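Local coordinates for protein putative acetyltransferase Sthe_0691 (Sphaerobacter thermophilus, PDB 3SHP) that probably transfers an acetyl group from acetyl-CoA to an acceptor that is not yet identified, at residues L87-A92 and E107-W112. Sequence-based numbering, arbitrary orientation.
Sequences LRFHMA and ELVVPW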
loop_
_atom_site.group_PDB
_atom_site.type_symbol
_atom_site.label_atom_id
_atom_site.label_comp_id
_atom_site.label_asym_id
_atom_site.label_seq_id
_atom_site.Cartn_x
_atom_site.Cartn_y
_atom_site.Cartn_z
ATOM N N LEU A 87 -4.895 1.593 29.730
ATOM C CA LEU A 87 -3.498 1.351 29.382
ATOM C C LEU A 87 -3.234 0.075 28.612
ATOM O O LEU A 87 -3.998 -0.894 28.680
ATOM C CB LEU A 87 -2.611 1.351 30.614
ATOM C CG LEU A 87 -2.970 0.430 31.756
ATOM C CD1 LEU A 87 -1.692 -0.107 32.372
ATOM C CD2 LEU A 87 -3.808 1.201 32.797
ATOM N N ARG A 88 -2.134 0.101 27.888
ATOM C CA ARG A 88 -1.672 -1.038 27.125
ATOM C C ARG A 88 -0.149 -0.993 27.114
ATOM O O ARG A 88 0.450 0.055 27.373
ATOM C CB ARG A 88 -2.266 -1.016 25.697
ATOM C CG ARG A 88 -1.652 -0.039 24.667
ATOM C CD ARG A 88 -1.998 -0.454 23.174
ATOM N NE ARG A 88 -3.450 -0.486 22.938
ATOM C CZ ARG A 88 -4.190 0.573 22.594
ATOM N NH1 ARG A 88 -5.512 0.447 22.450
ATOM N NH2 ARG A 88 -3.618 1.762 22.396
ATOM N N PHE A 89 0.474 -2.120 26.838
ATOM C CA PHE A 89 1.927 -2.220 26.883
ATOM C C PHE A 89 2.419 -2.539 25.488
ATOM O O PHE A 89 1.738 -3.248 24.741
ATOM C CB PHE A 89 2.364 -3.346 27.830
ATOM C CG PHE A 89 1.925 -3.146 29.254
ATOM C CD1 PHE A 89 2.723 -2.449 30.151
ATOM C CD2 PHE A 89 0.706 -3.645 29.693
ATOM C CE1 PHE A 89 2.323 -2.258 31.468
ATOM C CE2 PHE A 89 0.285 -3.451 31.009
ATOM C CZ PHE A 89 1.104 -2.762 31.907
ATOM N N HIS A 90 3.595 -2.024 25.152
ATOM C CA HIS A 90 4.252 -2.315 23.890
ATOM C C HIS A 90 5.651 -2.774 24.271
ATOM O O HIS A 90 6.436 -1.968 24.744
ATOM C CB HIS A 90 4.363 -1.063 23.016
ATOM C CG HIS A 90 3.052 -0.458 22.624
ATOM N ND1 HIS A 90 2.327 -0.894 21.532
ATOM C CD2 HIS A 90 2.342 0.563 23.162
ATOM C CE1 HIS A 90 1.222 -0.176 21.424
ATOM N NE2 HIS A 90 1.211 0.720 22.396
HETATM N N MSE A 91 5.964 -4.054 24.095
HETATM C CA MSE A 91 7.296 -4.567 24.486
HETATM C C MSE A 91 8.205 -4.657 23.263
HETATM O O MSE A 91 7.716 -4.863 22.163
HETATM C CB MSE A 91 7.182 -5.945 25.153
HETATM C CG MSE A 91 6.147 -5.971 26.279
HETATM SE SE MSE A 91 6.511 -4.666 27.687
HETATM C CE MSE A 91 8.121 -5.475 28.362
ATOM N N ALA A 92 9.514 -4.498 23.446
ATOM C CA ALA A 92 10.437 -4.617 22.325
ATOM C C ALA A 92 10.361 -6.029 21.752
ATOM O O ALA A 92 10.309 -6.998 22.493
ATOM C CB ALA A 92 11.865 -4.276 22.736
ATOM N N GLU A 107 2.608 -5.035 37.562
ATOM C CA GLU A 107 2.659 -5.043 39.032
ATOM C C GLU A 107 3.038 -3.684 39.593
ATOM O O GLU A 107 2.526 -3.279 40.632
ATOM C CB GLU A 107 3.662 -6.077 39.558
ATOM C CG GLU A 107 3.228 -7.510 39.352
ATOM C CD GLU A 107 4.256 -8.535 39.832
ATOM O OE1 GLU A 107 5.471 -8.221 39.933
ATOM O OE2 GLU A 107 3.832 -9.680 40.096
ATOM N N LEU A 108 3.955 -3.005 38.918
ATOM C CA LEU A 108 4.460 -1.713 39.362
ATOM C C LEU A 108 3.474 -0.595 39.131
ATOM O O LEU A 108 3.277 0.224 40.014
ATOM C CB LEU A 108 5.791 -1.364 38.675
ATOM C CG LEU A 108 6.896 -2.424 38.875
ATOM C CD1 LEU A 108 8.159 -1.993 38.185
ATOM C CD2 LEU A 108 7.153 -2.714 40.359
ATOM N N VAL A 109 2.868 -0.556 37.949
ATOM C CA VAL A 109 2.070 0.600 37.545
ATOM C C VAL A 109 0.682 0.633 38.215
ATOM O O VAL A 109 0.183 1.707 38.510
ATOM C CB VAL A 109 1.959 0.720 35.985
ATOM C CG1 VAL A 109 0.953 -0.255 35.432
ATOM C CG2 VAL A 109 1.568 2.136 35.574
ATOM N N VAL A 110 0.080 -0.525 38.484
ATOM C CA VAL A 110 -1.280 -0.556 39.063
ATOM C C VAL A 110 -1.396 0.091 40.455
ATOM O O VAL A 110 -2.246 0.973 40.666
ATOM C CB VAL A 110 -1.926 -1.981 39.014
ATOM C CG1 VAL A 110 -3.284 -2.013 39.790
ATOM C CG2 VAL A 110 -2.160 -2.392 37.584
ATOM N N PRO A 111 -0.527 -0.297 41.408
ATOM C CA PRO A 111 -0.695 0.339 42.717
ATOM C C PRO A 111 -0.491 1.857 42.651
ATOM O O PRO A 111 -1.172 2.599 43.391
ATOM C CB PRO A 111 0.406 -0.299 43.580
ATOM C CG PRO A 111 0.824 -1.538 42.840
ATOM C CD PRO A 111 0.629 -1.211 41.383
ATOM N N TRP A 112 0.436 2.307 41.796
ATOM C CA TRP A 112 0.647 3.737 41.551
ATOM C C TRP A 112 -0.644 4.395 41.017
ATOM O O TRP A 112 -1.025 5.485 41.465
ATOM C CB TRP A 112 1.833 3.982 40.601
ATOM C CG TRP A 112 1.910 5.394 40.099
ATOM C CD1 TRP A 112 2.221 6.507 40.829
ATOM C CD2 TRP A 112 1.658 5.857 38.760
ATOM N NE1 TRP A 112 2.172 7.627 40.036
ATOM C CE2 TRP A 112 1.831 7.260 38.762
ATOM C CE3 TRP A 112 1.306 5.223 37.559
ATOM C CZ2 TRP A 112 1.665 8.047 37.605
ATOM C CZ3 TRP A 112 1.133 6.010 36.410
ATOM C CH2 TRP A 112 1.296 7.410 36.455
#
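V109 meets L87 and F89 through a single methyl group, CG1, which reaches from helix 98-116 to strand 84-91. Its closest approach is to L87, where CD1 stands 4.0 Å from V109 CG1. A chi1 of 78° turns CG1 of V109 to the strand, whereas CG2 is directed elsewhere and takes no part across these segments. The side chains of L87 and V109 run past one another in opposite directions. F89 adds a second, looser touch: its CZ is 4.3 Å from V109 CG1, and the methyl meets the rim of the ring near its plane, so the touch is edge-on. No hydrogen bond crosses the interface, and both pairs are purely apolar. Strand 84-91, helix 98-116 and strand 121-127 form a beta-alpha-beta unit whose two strands are parallel neighbours, as the backbone bonds of L87 to T123 and E125 show; the helix packs on one face of the sheet. The CA atoms of L87 and V109 are 9.9 Å apart, an ordinary helix-on-sheet spacing bridged by side chains; with two contacting pairs, just 77 Å² is buried in total. The tight side is the buried pair L87 and V109, closed further by L113 on L87 and L62 on V109. Toward F89, which is partly exposed, packing thins within the segments, although L106, R102 and I64 also pack against the F89 side chain. E107 and P111 are exposed and make no contact with the strand segment.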